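Local coordinates for first ORF in transposon ISC1904 (Sulfolobus solfataricus, PDB 3ILX), which probably binds DNA and takes part in strand exchange during transposition, this chain being its resolvase-type recombinase domain, at residues 4-9 / 36-41; 25-30 / 66-71. One frame throughout, in Å; residues are numbered along the deposited sequence.

Contact 1. Residues 4-9 / 36-41; sequences KVILYA and LVITDI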
# COMPACT_ATOMS: atom_id res chain seq x y z
N LYS A 4 10.89 20.42 10.04
CA LYS A 4 9.59 20.52 10.71
C LYS A 4 9.15 19.27 11.50
O LYS A 4 9.33 18.14 11.05
CB LYS A 4 8.50 20.89 9.68
CG LYS A 4 8.78 22.16 8.82
CD LYS A 4 8.53 23.45 9.58
CE LYS A 4 8.61 24.66 8.65
NZ LYS A 4 9.99 25.32 8.61
N VAL A 5 8.54 19.51 12.66
CA VAL A 5 7.89 18.46 13.44
C VAL A 5 6.39 18.53 13.24
O VAL A 5 5.75 19.53 13.59
CB VAL A 5 8.22 18.55 14.95
CG1 VAL A 5 7.49 17.45 15.68
CG2 VAL A 5 9.70 18.38 15.16
N ILE A 6 5.84 17.45 12.70
CA ILE A 6 4.47 17.44 12.20
C ILE A 6 3.63 16.34 12.85
O ILE A 6 4.03 15.15 12.88
CB ILE A 6 4.46 17.19 10.68
CG1 ILE A 6 5.32 18.25 9.94
CG2 ILE A 6 3.04 17.20 10.13
CD1 ILE A 6 5.33 18.03 8.38
N LEU A 7 2.45 16.72 13.33
CA LEU A 7 1.46 15.77 13.81
C LEU A 7 0.50 15.42 12.67
O LEU A 7 0.00 16.31 11.98
CB LEU A 7 0.69 16.33 15.00
CG LEU A 7 1.56 16.97 16.08
CD1 LEU A 7 0.69 17.51 17.19
CD2 LEU A 7 2.56 15.97 16.63
N TYR A 8 0.28 14.14 12.46
CA TYR A 8 -0.65 13.74 11.41
C TYR A 8 -1.82 13.00 12.04
O TYR A 8 -1.64 12.01 12.75
CB TYR A 8 0.02 12.89 10.34
CG TYR A 8 -1.00 12.55 9.28
CD1 TYR A 8 -1.27 13.43 8.25
CD2 TYR A 8 -1.77 11.37 9.35
CE1 TYR A 8 -2.23 13.16 7.30
CE2 TYR A 8 -2.74 11.08 8.38
CZ TYR A 8 -2.96 11.98 7.36
OH TYR A 8 -3.93 11.70 6.38
N ALA A 9 -3.04 13.46 11.78
CA ALA A 9 -4.20 12.80 12.36
C ALA A 9 -5.23 12.53 11.27
O ALA A 9 -5.36 13.31 10.35
CB ALA A 9 -4.82 13.66 13.46
N LEU A 36 3.56 21.88 12.90
CA LEU A 36 2.34 21.87 12.11
C LEU A 36 1.49 20.64 12.47
O LEU A 36 2.03 19.61 12.90
CB LEU A 36 2.74 21.90 10.63
CG LEU A 36 1.72 21.71 9.52
CD1 LEU A 36 1.03 23.02 9.20
CD2 LEU A 36 2.45 21.15 8.30
N VAL A 37 0.17 20.79 12.33
CA VAL A 37 -0.80 19.71 12.44
C VAL A 37 -1.49 19.57 11.08
O VAL A 37 -2.01 20.55 10.54
CB VAL A 37 -1.85 19.98 13.53
CG1 VAL A 37 -2.79 18.79 13.65
CG2 VAL A 37 -1.16 20.28 14.86
N ILE A 38 -1.44 18.38 10.50
CA ILE A 38 -2.06 18.12 9.22
C ILE A 38 -3.09 17.05 9.48
O ILE A 38 -2.78 16.05 10.16
CB ILE A 38 -1.03 17.55 8.21
CG1 ILE A 38 -0.04 18.62 7.74
CG2 ILE A 38 -1.74 16.89 7.01
CD1 ILE A 38 1.10 18.04 6.89
N THR A 39 -4.32 17.26 9.00
CA THR A 39 -5.39 16.28 9.24
C THR A 39 -6.12 15.92 7.96
O THR A 39 -6.06 16.66 6.98
CB THR A 39 -6.45 16.80 10.24
OG1 THR A 39 -7.12 17.94 9.69
CG2 THR A 39 -5.80 17.22 11.57
N ASP A 40 -6.77 14.76 7.96
CA ASP A 40 -7.54 14.30 6.83
C ASP A 40 -8.76 13.57 7.36
O ASP A 40 -8.68 12.88 8.41
CB ASP A 40 -6.72 13.28 6.03
CG ASP A 40 -5.86 13.92 4.95
OD1 ASP A 40 -6.36 14.81 4.25
OD2 ASP A 40 -4.69 13.50 4.75
N ILE A 41 -9.86 13.70 6.64
CA ILE A 41 -11.03 12.88 6.88
C ILE A 41 -11.16 12.04 5.63
O ILE A 41 -11.42 12.56 4.55
CB ILE A 41 -12.32 13.70 7.08
CG1 ILE A 41 -12.17 14.67 8.27
CG2 ILE A 41 -13.55 12.77 7.19
CD1 ILE A 41 -13.20 15.83 8.31
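V5, L7 and A9 exchange backbone hydrogen bonds with L36, I38 and D40 as strand 4-9 runs parallel to strand 36-41, the short segment axes coming within 4.7 Å and diverging by 28°. The pair illustrates how a β-α-β crossover closes: helix 19-30 connects the two strands, the first at an inner position of the parallel resolvase-domain sheet, the second at its edge within this chain. Five N-H···O bonds alternate along the ladder, the straightest from I38 N to L7 O at 2.9 Å. CA-H···O contacts fill in between them, among them T39 CA to A9 O at 3.2 Å.

Side chains divide between two faces. On the one that meets helix 19-30, L7 CD1 lies 4.1 Å from V37 CG2, and A9 CB stands beside the methyl of T39. On the other, which I6 and Y8 share with L55 of helix 50-60, I6 CG2 meets I38 CD1 at 3.9 Å. Here Y8 has CG anti to its backbone N (chi1 -179°), and the CD1-CE1 side of the ring packs against I38 CG2, 3.7 Å from CD1.

Beyond I38 the hydroxyl reaches D40, a residue that also bonds the backbone N of G51 through OD1. R49 NH2 is a second partner of Y8 OH, tying the tyrosine to the loop before helix 50-60. A phenylalanine in place of Y8 could still pack on I38 but would probably leave D40 OD2 without this donor and R49 without its hydroxyl partner. Y8 OH donates a hydrogen bond to the anti lone pair of D40 OD2 over 2.5 Å, in the plane of the ring, while the carboxylate plane is turned 63° from that ring.

Contact 2. Residues 25-30 / 66-71; sequences KYLEEQ and RVITAY
Helix-on-sheet packing within the α/β resolvase domain brings L27 of helix 19-30 down on I68, T69 and A70, where strand 64-69 gives way to a loop. L27 carries most of the contact with its two methyls. Its CG stands anti to the carbonyl carbon (chi1 -73°), and from there the branches divide their partners. CD2 meets the peptide unit joining T69 to A70, 3.7 Å from A70 N and 3.8 Å from T69 C, and has I68 CG2 as a side-chain neighbour at 4.3 Å. The other methyl approaches backbone instead, L27 CD1 coming 4.2 Å from I68 O.

One residue earlier on the helix, Y26 adds a lighter touch: the edge of its ring presents CE2 to A70 CB at 4.5 Å. The Y26 side chain also touches L97, so the helix reaches the loop after strand 93-96 as well. I68 is shared in turn, for its side chain also packs on V5 and L7 of strand 4-11, and L27 touches L7 too. T69 points the other way, and its OG1 bonds to Y8 O.

Methyl groups thus rest on methyls and on backbone, with no polar bond between the two segments. Such a contact would be expected to owe its hold to the burial of apolar surface and the fit of L27, with little directional constraint on how the helix sits.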
# COMPACT_ATOMS: atom_id res chain seq x y z
N LYS A 25 -5.84 16.39 19.89
CA LYS A 25 -5.59 16.78 21.25
C LYS A 25 -4.73 15.74 21.94
O LYS A 25 -3.83 16.08 22.71
CB LYS A 25 -6.92 16.94 21.98
CG LYS A 25 -6.84 17.73 23.28
CD LYS A 25 -8.25 18.11 23.78
CE LYS A 25 -9.12 16.87 24.00
NZ LYS A 25 -8.87 16.28 25.36
N TYR A 26 -4.99 14.47 21.64
CA TYR A 26 -4.18 13.42 22.25
C TYR A 26 -2.71 13.55 21.80
O TYR A 26 -1.79 13.46 22.62
CB TYR A 26 -4.73 12.04 21.92
CG TYR A 26 -3.75 10.92 22.21
CD1 TYR A 26 -3.31 10.66 23.52
CD2 TYR A 26 -3.25 10.14 21.18
CE1 TYR A 26 -2.38 9.63 23.78
CE2 TYR A 26 -2.34 9.11 21.43
CZ TYR A 26 -1.92 8.86 22.72
OH TYR A 26 -1.02 7.84 22.92
N LEU A 27 -2.53 13.81 20.50
CA LEU A 27 -1.22 13.97 19.89
C LEU A 27 -0.46 15.12 20.53
O LEU A 27 0.72 14.98 20.89
CB LEU A 27 -1.34 14.20 18.37
CG LEU A 27 -1.73 12.99 17.52
CD1 LEU A 27 -1.78 13.38 16.06
CD2 LEU A 27 -0.76 11.82 17.69
N GLU A 28 -1.15 16.24 20.68
CA GLU A 28 -0.57 17.43 21.26
C GLU A 28 -0.15 17.24 22.72
O GLU A 28 0.87 17.80 23.13
CB GLU A 28 -1.49 18.64 21.05
CG GLU A 28 -1.60 18.95 19.55
CD GLU A 28 -2.62 20.01 19.18
OE1 GLU A 28 -3.42 20.42 20.05
OE2 GLU A 28 -2.62 20.41 17.99
N GLU A 29 -0.89 16.44 23.48
CA GLU A 29 -0.49 16.15 24.86
C GLU A 29 0.77 15.31 24.95
O GLU A 29 1.52 15.41 25.93
CB GLU A 29 -1.62 15.47 25.63
CG GLU A 29 -2.53 16.46 26.30
CD GLU A 29 -4.00 16.06 26.27
OE1 GLU A 29 -4.33 14.94 25.81
OE2 GLU A 29 -4.82 16.89 26.72
N GLN A 30 1.02 14.50 23.92
CA GLN A 30 2.22 13.67 23.88
C GLN A 30 3.43 14.38 23.30
O GLN A 30 4.57 14.21 23.79
CB GLN A 30 1.93 12.35 23.15
CG GLN A 30 0.71 11.60 23.72
CD GLN A 30 0.92 11.20 25.15
OE1 GLN A 30 0.37 11.81 26.06
NE2 GLN A 30 1.77 10.20 25.36
N ARG A 66 10.37 15.05 11.63
CA ARG A 66 9.64 14.03 12.38
C ARG A 66 8.11 14.11 12.13
O ARG A 66 7.55 15.20 12.09
CB ARG A 66 9.97 14.21 13.87
CG ARG A 66 9.56 13.08 14.72
CD ARG A 66 10.07 13.29 16.13
NE ARG A 66 11.48 12.97 16.33
CZ ARG A 66 12.09 13.06 17.52
NH1 ARG A 66 11.41 13.46 18.59
NH2 ARG A 66 13.37 12.76 17.64
N VAL A 67 7.47 12.96 11.93
CA VAL A 67 6.01 12.91 11.84
C VAL A 67 5.52 12.05 13.01
O VAL A 67 5.99 10.92 13.17
CB VAL A 67 5.51 12.18 10.58
CG1 VAL A 67 3.97 12.23 10.50
CG2 VAL A 67 6.19 12.74 9.32
N ILE A 68 4.59 12.58 13.80
CA ILE A 68 3.99 11.84 14.91
C ILE A 68 2.52 11.52 14.58
O ILE A 68 1.76 12.36 14.11
CB ILE A 68 4.14 12.57 16.25
CG1 ILE A 68 5.63 12.85 16.56
CG2 ILE A 68 3.51 11.73 17.40
CD1 ILE A 68 6.08 14.20 16.22
N THR A 69 2.16 10.25 14.77
CA THR A 69 0.80 9.81 14.49
C THR A 69 0.42 8.85 15.61
O THR A 69 1.31 8.35 16.35
CB THR A 69 0.69 9.29 13.00
OG1 THR A 69 -0.69 9.20 12.61
CG2 THR A 69 1.39 7.97 12.80
N ALA A 70 -0.89 8.66 15.82
CA ALA A 70 -1.37 7.82 16.94
C ALA A 70 -0.97 6.33 16.84
O ALA A 70 -0.60 5.69 17.84
CB ALA A 70 -2.88 7.98 17.12
N TYR A 71 -1.09 5.79 15.63
CA TYR A 71 -0.66 4.44 15.30
C TYR A 71 -0.48 4.32 13.77
O TYR A 71 -0.90 5.23 13.01
CB TYR A 71 -1.60 3.37 15.90
CG TYR A 71 -3.07 3.74 15.85
CD1 TYR A 71 -3.84 3.42 14.72
CD2 TYR A 71 -3.70 4.40 16.92
CE1 TYR A 71 -5.19 3.73 14.66
CE2 TYR A 71 -5.06 4.75 16.84
CZ TYR A 71 -5.79 4.41 15.69
OH TYR A 71 -7.14 4.71 15.56

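Contacts 1 and 2 show one sheet held in two ways. Both are largely buried, although Y26 in contact 2 lies at the surface, as do parts of the edge strand in contact 1. Within the sheet, contact 1 is a directional ladder of backbone bonds with a polar tyrosine-aspartate pair at one end; contact 2, between layers, is apolar and buries about a third as much area. Strand 4-11 joins them: its other side probably bonds to strand 64-69 through I6 O to I68 N and Y8 N to I68 O, each 2.8 Å. Helix 19-30 closes the circuit, as V37 CG2 packs 3.5 Å from E28 OE2.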